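Local structure of small TOPRIM domain protein (Geobacillus stearothermophilus, 2FCJ) at residues A39-L44 / R68-M73; I9-S14 / V30-T35; E5-V10 / E49-Y54; L56-E61 / Y86-A91. The protein is of unknown function but carries a Toprim domain, the fold used by topoisomerases, primases and related nucleic-acid enzymes, and so probably acts on nucleic acid. All blocks are in the same frame, centred on the assembly; numbering follows the deposited sequence.

Contact 1 of 4, residues A39-L44 / R68-M73; sequences ARLEEL and RQFRRM
Gln69 lays CG and CD against the Leu41 methyl CD2, while its amide nitrogen NE2 is gripped by Ile36 O, in the loop before helix 38-47, and by Asp38 OD1 at that helix's start. This tethers the two neighbouring helices of the Toprim alpha/beta fold, helix 38-47 and helix 61-73, whose short segments cross at -56° with axes 10.5 Å apart. At such a separation large side chains must bridge the gap, and Leu41 does most of it. Its CG stands anti to the backbone N (chi1 -166°), and in the conformer described, one of two, the branches divide the work. CD1 lies over one face of the Phe70 ring, 3.9 Å from the centroid and 28° off the normal, a CH-pi contact whose closest ring atom is CZ at 3.5 Å. CD2 instead sits over the rim of the same face and presses on Met73 CB at 3.6 Å. A branched leucine suits this place because it can meet ring and thioether chain at once. Phe70 also touches Ile9, and thereby joins the helix pair to strand 6-10 of the sheet. An alanine at Phe70 would probably open a gap between Leu41 CD1 and Ile9 and leave the leucine methyls freer to turn. Nearer the surface, Met73 brings flexibility: its chain bends at both chi2 and chi3, and its terminal methyl turns back to helix 39-44. There CE rests against the aliphatic root of Glu42, 3.9 Å from CB.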
# COMPACT_ATOMS: atom_id res chain seq x y z
N ALA A 39 12.11 6.00 -13.48
CA ALA A 39 11.73 5.29 -14.70
C ALA A 39 10.88 4.05 -14.41
O ALA A 39 9.90 3.77 -15.10
CB ALA A 39 12.97 4.91 -15.51
N ARG A 40 11.25 3.29 -13.38
CA ARG A 40 10.43 2.14 -12.99
C ARG A 40 9.05 2.57 -12.48
O ARG A 40 8.04 1.95 -12.79
CB ARG A 40 11.16 1.27 -11.95
CG ARG A 40 12.40 0.55 -12.47
CD ARG A 40 13.01 -0.34 -11.39
NE ARG A 40 12.04 -1.31 -10.89
CZ ARG A 40 12.05 -2.61 -11.21
NH1 ARG A 40 11.12 -3.41 -10.72
NH2 ARG A 40 12.99 -3.09 -12.01
N LEU A 41 9.01 3.68 -11.76
CA LEU A 41 7.73 4.22 -11.30
C LEU A 41 6.85 4.68 -12.46
O LEU A 41 5.66 4.44 -12.46
CB LEU A 41 7.98 5.36 -10.33
CG LEU A 41 6.78 5.80 -9.51
CD1 LEU A 41 6.06 4.59 -8.93
CD2 LEU A 41 7.20 6.75 -8.42
N GLU A 42 7.44 5.37 -13.44
CA GLU A 42 6.69 5.77 -14.62
C GLU A 42 6.13 4.56 -15.34
O GLU A 42 4.98 4.57 -15.78
CB GLU A 42 7.57 6.60 -15.57
CG GLU A 42 6.89 7.01 -16.87
CD GLU A 42 7.80 7.83 -17.77
OE1 GLU A 42 9.01 7.91 -17.49
OE2 GLU A 42 7.29 8.39 -18.77
N GLU A 43 6.95 3.53 -15.51
CA GLU A 43 6.50 2.29 -16.15
C GLU A 43 5.33 1.70 -15.39
O GLU A 43 4.34 1.27 -15.99
CB GLU A 43 7.64 1.28 -16.19
CG GLU A 43 8.69 1.54 -17.24
CD GLU A 43 9.65 0.37 -17.39
OE1 GLU A 43 9.54 -0.59 -16.60
OE2 GLU A 43 10.49 0.41 -18.31
N LEU A 44 5.46 1.62 -14.07
CA LEU A 44 4.38 1.12 -13.24
C LEU A 44 3.10 1.94 -13.42
O LEU A 44 2.02 1.38 -13.55
CB LEU A 44 4.82 1.12 -11.78
CG LEU A 44 3.90 0.45 -10.78
CD1 LEU A 44 3.74 -1.02 -11.11
CD2 LEU A 44 4.48 0.65 -9.38
N ARG A 68 6.75 11.54 -1.56
CA ARG A 68 7.09 12.71 -2.34
C ARG A 68 7.36 12.32 -3.79
O ARG A 68 6.91 13.00 -4.72
CB ARG A 68 8.30 13.41 -1.75
CG ARG A 68 8.58 14.73 -2.45
CD ARG A 68 9.67 15.50 -1.75
NE ARG A 68 10.81 14.64 -1.47
CZ ARG A 68 11.72 14.87 -0.53
NH1 ARG A 68 11.66 15.97 0.20
NH2 ARG A 68 12.71 14.01 -0.36
N GLN A 69 8.07 11.21 -3.98
CA GLN A 69 8.34 10.72 -5.33
C GLN A 69 7.03 10.39 -6.04
O GLN A 69 6.85 10.70 -7.22
CB GLN A 69 9.23 9.49 -5.27
CG GLN A 69 9.69 9.05 -6.62
CD GLN A 69 10.45 7.76 -6.58
OE1 GLN A 69 10.34 6.99 -5.61
NE2 GLN A 69 11.21 7.49 -7.63
N PHE A 70 6.13 9.73 -5.33
CA PHE A 70 4.84 9.38 -5.91
C PHE A 70 4.01 10.60 -6.28
O PHE A 70 3.30 10.58 -7.28
CB PHE A 70 4.05 8.43 -5.00
CG PHE A 70 4.35 6.97 -5.23
CD1 PHE A 70 5.59 6.44 -4.95
CD2 PHE A 70 3.40 6.12 -5.77
CE1 PHE A 70 5.87 5.08 -5.17
CE2 PHE A 70 3.67 4.77 -5.98
CZ PHE A 70 4.91 4.26 -5.68
N ARG A 71 4.03 11.63 -5.45
CA ARG A 71 3.24 12.82 -5.75
C ARG A 71 3.70 13.46 -7.06
O ARG A 71 2.89 14.01 -7.81
CB ARG A 71 3.28 13.80 -4.58
CG ARG A 71 2.46 13.37 -3.38
CD ARG A 71 2.15 14.55 -2.49
NE ARG A 71 3.39 15.16 -2.02
CZ ARG A 71 4.02 14.79 -0.91
NH1 ARG A 71 3.50 13.84 -0.14
NH2 ARG A 71 5.15 15.40 -0.54
N ARG A 72 4.99 13.29 -7.36
CA ARG A 72 5.61 13.84 -8.56
C ARG A 72 5.43 12.91 -9.77
O ARG A 72 5.10 13.37 -10.87
CB ARG A 72 7.09 14.13 -8.29
CG ARG A 72 7.90 14.60 -9.50
CD ARG A 72 9.33 15.01 -9.11
NE ARG A 72 10.05 13.96 -8.39
CZ ARG A 72 10.71 12.96 -8.98
NH1 ARG A 72 10.78 12.89 -10.30
NH2 ARG A 72 11.32 12.03 -8.24
N MET A 73 5.67 11.62 -9.58
CA MET A 73 5.72 10.65 -10.70
C MET A 73 4.40 9.89 -10.95
O MET A 73 4.18 9.35 -12.04
CB MET A 73 6.85 9.64 -10.48
CG MET A 73 8.25 10.23 -10.44
SD MET A 73 8.77 10.90 -12.03
CE MET A 73 8.53 9.49 -13.13

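Contact 2 of 4, residues I9-S14 / V30-T35; sequences IVEGRS and VCTNGT
Ile9 and Val30 stand side by side and point the same way from paired parallel strands, Ile9 CG1 meeting Val30 CB at 4.1 Å; Val10 and Cys31 form the next pair on the other face of the sheet. These are the two strands of a beta-alpha-beta unit whose crossover is helix 13-22, and the beta-branched Ile9, Val10 and Val30 suit such a ladder. Straight bonds from Val10 N to Val30 O and from Thr32 N to Val10 O keep the register, both 2.9 Å long. Beyond the strands the orientations change. Thr32 crosses Ile9 at about a right angle, methyl to methyl, with the two CG2 atoms 3.8 Å apart. Its hydroxyl takes the crowded position between backbone N and carbonyl carbon (chi1 63°), from which OG1 donates to Gly34 O at 2.6 Å. Glu11 passes Thr32 obliquely: its CG, anti to the backbone N, runs by OG1, and the extended chain carries the carboxylate alongside Gly34, OE2 3.9 Å from Gly34 C. On the other flank Cys31 SG lies against the peptide, 3.4 Å from Gly12 C. Gly34 N then reaches back to Glu11 O at 3.0 Å. Glycine is required at Gly34, since a CB would jam against the preceding carbonyl, and Gly12 holds the N-cap position of the helix that follows. The turn thus grips Glu11 by its backbone, and Ala62 and Leu66 touch its side chain. Its place after the first strand, followed by glycine, matches the signature glutamate of Toprim domains, consistent with a carboxylate presented for metal-dependent chemistry as in relatives.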
# COMPACT_ATOMS: atom_id res chain seq x y z
N ILE A 9 0.71 -0.52 -3.09
CA ILE A 9 2.16 -0.46 -3.20
C ILE A 9 2.73 -0.17 -1.83
O ILE A 9 2.23 0.69 -1.10
CB ILE A 9 2.57 0.64 -4.19
CG1 ILE A 9 1.93 0.38 -5.56
CG2 ILE A 9 4.09 0.73 -4.30
CD1 ILE A 9 2.06 1.52 -6.55
N VAL A 10 3.72 -0.96 -1.44
CA VAL A 10 4.44 -0.78 -0.17
C VAL A 10 5.93 -0.81 -0.44
O VAL A 10 6.39 -1.21 -1.52
CB VAL A 10 4.10 -1.91 0.83
CG1 VAL A 10 2.61 -1.87 1.21
CG2 VAL A 10 4.48 -3.27 0.28
N GLU A 11 6.70 -0.41 0.57
CA GLU A 11 8.14 -0.28 0.41
C GLU A 11 8.89 -1.57 0.74
O GLU A 11 9.93 -1.86 0.15
CB GLU A 11 8.68 0.88 1.27
CG GLU A 11 10.18 1.15 1.09
CD GLU A 11 10.64 2.46 1.73
OE1 GLU A 11 9.95 2.96 2.65
OE2 GLU A 11 11.72 2.97 1.34
N GLY A 12 8.34 -2.34 1.68
CA GLY A 12 9.10 -3.41 2.32
C GLY A 12 8.47 -4.79 2.18
O GLY A 12 7.25 -4.92 2.14
N ARG A 13 9.31 -5.82 2.13
CA ARG A 13 8.82 -7.18 1.93
C ARG A 13 7.85 -7.59 3.02
O ARG A 13 6.84 -8.26 2.76
CB ARG A 13 10.00 -8.15 1.91
CG ARG A 13 9.67 -9.52 1.33
CD ARG A 13 10.55 -10.60 1.94
NE ARG A 13 11.06 -11.53 0.94
CZ ARG A 13 10.41 -12.62 0.52
NH1 ARG A 13 9.21 -12.91 1.01
NH2 ARG A 13 10.96 -13.41 -0.39
N SER A 14 8.20 -7.30 4.27
CA SER A 14 7.34 -7.69 5.38
C SER A 14 6.02 -6.93 5.34
O SER A 14 4.98 -7.47 5.72
CB SER A 14 8.05 -7.50 6.73
OG SER A 14 8.57 -6.19 6.86
N VAL A 30 2.41 -4.57 -4.76
CA VAL A 30 3.71 -4.31 -5.34
C VAL A 30 4.63 -3.81 -4.23
O VAL A 30 4.28 -2.92 -3.45
CB VAL A 30 3.60 -3.22 -6.42
CG1 VAL A 30 4.99 -2.85 -6.95
CG2 VAL A 30 2.66 -3.67 -7.54
N CYS A 31 5.79 -4.43 -4.12
CA CYS A 31 6.81 -3.99 -3.20
C CYS A 31 7.94 -3.29 -3.94
O CYS A 31 8.46 -3.82 -4.92
CB CYS A 31 7.32 -5.19 -2.41
SG CYS A 31 8.60 -4.80 -1.20
N THR A 32 8.29 -2.08 -3.53
CA THR A 32 9.35 -1.36 -4.23
C THR A 32 10.73 -1.87 -3.81
O THR A 32 11.73 -1.57 -4.46
CB THR A 32 9.28 0.15 -3.98
OG1 THR A 32 9.48 0.42 -2.59
CG2 THR A 32 7.91 0.69 -4.40
N ASN A 33 10.78 -2.61 -2.71
CA ASN A 33 12.03 -3.17 -2.21
C ASN A 33 13.01 -2.07 -1.87
O ASN A 33 14.20 -2.16 -2.20
CB ASN A 33 12.64 -4.10 -3.26
CG ASN A 33 11.90 -5.41 -3.37
OD1 ASN A 33 11.52 -6.00 -2.35
ND2 ASN A 33 11.69 -5.87 -4.59
N GLY A 34 12.53 -1.05 -1.17
CA GLY A 34 13.32 0.13 -0.88
C GLY A 34 13.02 1.23 -1.88
O GLY A 34 11.87 1.44 -2.25
N THR A 35 14.06 1.91 -2.35
CA THR A 35 13.87 2.96 -3.35
C THR A 35 13.54 2.36 -4.71
O THR A 35 13.92 1.23 -5.02
CB THR A 35 15.12 3.84 -3.48
OG1 THR A 35 16.24 3.04 -3.87
CG2 THR A 35 15.42 4.53 -2.16

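Contact 3 of 4, residues E5-V10 / E49-Y54; sequences EKVIIV and EGYDVY
Val7 pairs with Val53 in the middle of a parallel ladder, strands 6-10 and 52-54 running 18° apart, with bonds from Asp52 N to Glu5 O, Val7 N to Asp52 O, Tyr54 N to Val7 O and Ile9 N to Tyr54 O. These are the two central strands of the four-stranded Toprim sheet. On one face Lys6, Ile8, Asp52 and Tyr54 project together. The Tyr54 ring turns its edge to Val7 O, which lies in the ring plane, and its OH donates to Asp52 OD2 at 2.8 Å, meeting that oxygen on the syn side, 34° out of the carboxylate plane. A water joins the hydroxyl to Lys6 NZ, whose charge is met by Glu25. A phenylalanine in place of Tyr54 would probably leave Asp52 OD2 without this donor and the water without its hydroxyl partner. Phe106 packs on the same face, edge-to-face with Tyr54. On the other face Val7, Val53 and Ile9, beta-branched as suits a buried strand, make an apolar surface where Ile9 and Val53 touch Phe74; Tyr51 flanks it at the exposed end. Val7 CG2 meets Tyr51 CD1 at 3.7 Å, and farther along Ile9 CD1 reaches Val53 CG1 at 3.8 Å.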
# COMPACT_ATOMS: atom_id res chain seq x y z
N GLU A 5 -8.81 -5.17 -9.78
CA GLU A 5 -8.58 -3.76 -10.10
C GLU A 5 -7.73 -3.03 -9.07
O GLU A 5 -7.11 -2.01 -9.37
CB GLU A 5 -9.91 -3.02 -10.22
CG GLU A 5 -10.89 -3.65 -11.17
CD GLU A 5 -11.75 -2.63 -11.87
OE1 GLU A 5 -12.31 -1.74 -11.18
OE2 GLU A 5 -11.85 -2.70 -13.10
N LYS A 6 -7.71 -3.54 -7.85
CA LYS A 6 -7.04 -2.84 -6.76
C LYS A 6 -5.60 -3.23 -6.68
O LYS A 6 -5.25 -4.40 -6.78
CB LYS A 6 -7.74 -3.16 -5.46
CG LYS A 6 -9.17 -2.66 -5.44
CD LYS A 6 -9.82 -2.95 -4.10
CE LYS A 6 -11.32 -2.81 -4.19
NZ LYS A 6 -11.91 -2.86 -2.83
N VAL A 7 -4.78 -2.24 -6.34
CA VAL A 7 -3.34 -2.41 -6.20
C VAL A 7 -2.87 -1.62 -4.97
O VAL A 7 -3.24 -0.45 -4.82
CB VAL A 7 -2.62 -1.83 -7.42
CG1 VAL A 7 -1.11 -2.01 -7.28
CG2 VAL A 7 -3.12 -2.50 -8.71
N ILE A 8 -2.12 -2.27 -4.08
CA ILE A 8 -1.46 -1.59 -2.97
C ILE A 8 0.04 -1.67 -3.19
O ILE A 8 0.58 -2.76 -3.43
CB ILE A 8 -1.82 -2.21 -1.61
CG1 ILE A 8 -3.32 -2.05 -1.35
CG2 ILE A 8 -1.04 -1.56 -0.44
CD1 ILE A 8 -3.82 -2.91 -0.23
N ILE A 9 0.71 -0.52 -3.09
CA ILE A 9 2.16 -0.46 -3.20
C ILE A 9 2.73 -0.17 -1.83
O ILE A 9 2.23 0.69 -1.10
CB ILE A 9 2.57 0.64 -4.19
CG1 ILE A 9 1.93 0.38 -5.56
CG2 ILE A 9 4.09 0.73 -4.30
CD1 ILE A 9 2.06 1.52 -6.55
N VAL A 10 3.72 -0.96 -1.44
CA VAL A 10 4.44 -0.78 -0.17
C VAL A 10 5.93 -0.81 -0.44
O VAL A 10 6.39 -1.21 -1.52
CB VAL A 10 4.10 -1.91 0.83
CG1 VAL A 10 2.61 -1.87 1.21
CG2 VAL A 10 4.48 -3.27 0.28
N GLU A 49 -2.58 2.20 -15.43
CA GLU A 49 -3.68 3.06 -15.87
C GLU A 49 -5.01 2.31 -15.82
O GLU A 49 -5.11 1.19 -16.32
CB GLU A 49 -3.43 3.62 -17.28
CG GLU A 49 -4.62 4.38 -17.87
CD GLU A 49 -5.07 5.57 -17.03
OE1 GLU A 49 -4.20 6.29 -16.49
OE2 GLU A 49 -6.30 5.84 -16.99
N GLY A 50 -6.01 2.91 -15.20
CA GLY A 50 -7.33 2.27 -15.12
C GLY A 50 -7.49 1.41 -13.89
O GLY A 50 -8.61 1.04 -13.53
N TYR A 51 -6.40 1.18 -13.16
CA TYR A 51 -6.46 0.44 -11.91
C TYR A 51 -6.73 1.38 -10.75
O TYR A 51 -6.59 2.61 -10.87
CB TYR A 51 -5.15 -0.30 -11.63
CG TYR A 51 -4.99 -1.57 -12.42
CD1 TYR A 51 -5.11 -2.81 -11.80
CD2 TYR A 51 -4.70 -1.54 -13.77
CE1 TYR A 51 -4.93 -3.97 -12.51
CE2 TYR A 51 -4.52 -2.70 -14.49
CZ TYR A 51 -4.66 -3.92 -13.86
OH TYR A 51 -4.49 -5.09 -14.57
N ASP A 52 -7.08 0.80 -9.61
CA ASP A 52 -7.39 1.54 -8.41
C ASP A 52 -6.20 1.38 -7.46
O ASP A 52 -6.06 0.35 -6.79
CB ASP A 52 -8.68 0.97 -7.78
CG ASP A 52 -9.17 1.77 -6.59
OD1 ASP A 52 -8.79 2.94 -6.44
OD2 ASP A 52 -10.00 1.22 -5.81
N VAL A 53 -5.33 2.39 -7.40
CA VAL A 53 -3.99 2.20 -6.85
C VAL A 53 -3.84 3.01 -5.57
O VAL A 53 -4.28 4.16 -5.49
CB VAL A 53 -2.92 2.66 -7.86
CG1 VAL A 53 -1.53 2.43 -7.32
CG2 VAL A 53 -3.09 1.95 -9.19
N TYR A 54 -3.16 2.40 -4.59
CA TYR A 54 -2.95 2.97 -3.27
C TYR A 54 -1.49 2.81 -2.92
O TYR A 54 -0.87 1.80 -3.27
CB TYR A 54 -3.78 2.23 -2.22
CG TYR A 54 -5.27 2.25 -2.50
CD1 TYR A 54 -6.09 3.18 -1.89
CD2 TYR A 54 -5.84 1.39 -3.41
CE1 TYR A 54 -7.46 3.21 -2.15
CE2 TYR A 54 -7.20 1.41 -3.67
CZ TYR A 54 -7.99 2.32 -3.04
OH TYR A 54 -9.34 2.33 -3.30
O HOH W 1 -10.76 -0.21 -1.97

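Contact 4 of 4, residues L56-E61 / Y86-A91; sequences LADADE and YREVAA
Asp58 reaches across to the loop 86-91 with every atom of its side chain. CB lies 3.7 Å from Arg87 O and beside Glu88 CA. CG, anti to the carbonyl carbon (chi1 -65°), leans over Glu88 CA at 3.9 Å. At the tip OD1 does the polar work: it accepts from Val89 N at 2.8 Å, a fairly straight bond (163°) that arrives on the anti side and 30° out of the carboxylate plane. A water is also bonded to OD1 and takes the hydrogen of Ala90 N, so two successive peptide nitrogens are met, one directly, the next through the water. Asp58 OD2 has Glu88 CG alongside at 4.1 Å. An aspartate suits this place because its short chain lets the carboxylate meet backbone N-H groups directly. Ala59 N also approaches Arg87 O, weak and doubtful as a hydrogen bond, at the start of an inverse gamma turn centred on Ala59. After it Asp60, the N-cap of helix 61-73, accepts from Gly63 N with OD1, while its OD2 stands 4.4 Å from Glu88 OE2. Asp58 and Asp60 match the DxD pair of Toprim domains, which in relatives binds magnesium; the gathering of carboxylates here is consistent with such a role. Next to them Val89 CG2 packs on Leu56 CG at 3.9 Å, an apolar patch. The contact thus joins the loop from strand 52-56 to helix 61-73 with the one between strand 78-80 and helix 94-103, while Leu56 leans on Val19 and Leu97, and Val89 touches Asp15 of helix 13-22.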
# COMPACT_ATOMS: atom_id res chain seq x y z
N LEU A 56 0.85 2.73 0.53
CA LEU A 56 0.90 2.61 1.99
C LEU A 56 2.35 2.60 2.47
O LEU A 56 3.04 1.60 2.31
CB LEU A 56 0.19 1.33 2.45
CG LEU A 56 0.23 1.03 3.95
CD1 LEU A 56 -0.48 2.11 4.76
CD2 LEU A 56 -0.33 -0.36 4.25
N ALA A 57 2.82 3.73 2.99
CA ALA A 57 4.22 3.90 3.35
C ALA A 57 4.31 4.17 4.84
O ALA A 57 3.36 4.65 5.45
CB ALA A 57 4.83 5.07 2.58
N ASP A 58 5.49 3.96 5.40
CA ASP A 58 5.72 4.23 6.81
C ASP A 58 5.55 5.71 7.08
O ASP A 58 5.92 6.56 6.27
CB ASP A 58 7.13 3.78 7.20
CG ASP A 58 7.31 2.28 7.08
OD1 ASP A 58 6.34 1.53 7.29
OD2 ASP A 58 8.47 1.85 6.86
N ALA A 59 5.03 6.02 8.26
CA ALA A 59 5.04 7.39 8.75
C ALA A 59 6.41 7.67 9.36
O ALA A 59 6.56 7.68 10.58
CB ALA A 59 3.95 7.59 9.79
N ASP A 60 7.41 7.79 8.49
CA ASP A 60 8.77 8.17 8.85
C ASP A 60 9.46 8.78 7.63
O ASP A 60 8.81 9.05 6.62
CB ASP A 60 9.57 6.98 9.41
CG ASP A 60 9.84 5.88 8.39
OD1 ASP A 60 9.73 6.12 7.16
OD2 ASP A 60 10.22 4.77 8.82
N GLU A 61 10.76 9.03 7.72
CA GLU A 61 11.47 9.80 6.69
C GLU A 61 11.51 9.07 5.34
O GLU A 61 11.12 9.62 4.29
CB GLU A 61 12.89 10.14 7.17
CG GLU A 61 12.97 10.55 8.65
CD GLU A 61 12.75 9.33 9.58
OE1 GLU A 61 14.12 8.55 9.68
OE2 GLU A 61 11.80 9.06 10.35
N TYR A 86 2.00 4.85 15.39
CA TYR A 86 2.59 3.51 15.28
C TYR A 86 3.84 3.55 14.36
O TYR A 86 4.68 2.66 14.42
CB TYR A 86 1.55 2.48 14.80
CG TYR A 86 0.57 1.94 15.86
CD1 TYR A 86 1.01 1.13 16.91
CD2 TYR A 86 -0.80 2.10 15.72
CE1 TYR A 86 0.11 0.61 17.86
CE2 TYR A 86 -1.71 1.58 16.65
CZ TYR A 86 -1.25 0.83 17.72
OH TYR A 86 -2.18 0.33 18.63
N ARG A 87 3.97 4.60 13.56
CA ARG A 87 5.21 4.88 12.85
C ARG A 87 5.41 4.06 11.56
O ARG A 87 5.49 4.62 10.46
CB ARG A 87 6.42 4.67 13.76
CG ARG A 87 7.66 5.40 13.30
CD ARG A 87 8.88 5.01 14.14
NE ARG A 87 10.13 5.30 13.45
CZ ARG A 87 11.34 5.08 13.97
NH1 ARG A 87 12.43 5.36 13.27
NH2 ARG A 87 11.45 4.56 15.19
N GLU A 88 5.57 2.76 11.73
CA GLU A 88 5.85 1.84 10.62
C GLU A 88 4.72 0.85 10.41
O GLU A 88 4.16 0.32 11.37
CB GLU A 88 7.13 1.06 10.90
CG GLU A 88 8.40 1.90 10.91
CD GLU A 88 9.61 1.10 11.39
OE1 GLU A 88 9.63 -0.13 11.20
OE2 GLU A 88 10.51 1.71 12.01
N VAL A 89 4.45 0.51 9.15
CA VAL A 89 3.45 -0.48 8.82
C VAL A 89 3.78 -1.79 9.53
O VAL A 89 2.89 -2.50 10.02
CB VAL A 89 3.42 -0.69 7.29
CG1 VAL A 89 2.45 -1.80 6.93
CG2 VAL A 89 3.04 0.61 6.60
N ALA A 90 5.08 -2.08 9.63
CA ALA A 90 5.55 -3.29 10.29
C ALA A 90 5.23 -3.32 11.78
O ALA A 90 5.13 -4.38 12.38
CB ALA A 90 7.05 -3.45 10.08
N ALA A 91 5.15 -2.14 12.40
CA ALA A 91 4.99 -2.05 13.85
C ALA A 91 3.51 -2.10 14.23
O ALA A 91 3.15 -2.53 15.33
CB ALA A 91 5.63 -0.77 14.37
O HOH W 2 7.08 -1.13 7.86

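Strand 6-10 ties the set together: contacts 2 and 3 share Ile9 and Val10 and lie on its two edges, and Ile9 O probably accepts from Leu56 N at the start of contact 4. Contact 1 packs on one face of this sheet, Phe70 CE2 lying 3.7 Å from Ile9 CD1. It does not touch contact 4, their centres being 20 Å and their nearest atoms about 7 Å apart. Contacts 2 and 4, with centres 12 Å apart, bring the Toprim acidic residues together: Glu11 OE1 stands 4.6 Å from Asp58 OD2, with Asp60 beside them, a grouping consistent with a metal-dependent active site. Contact 3 is on the other side of the chain's centre from contact 4.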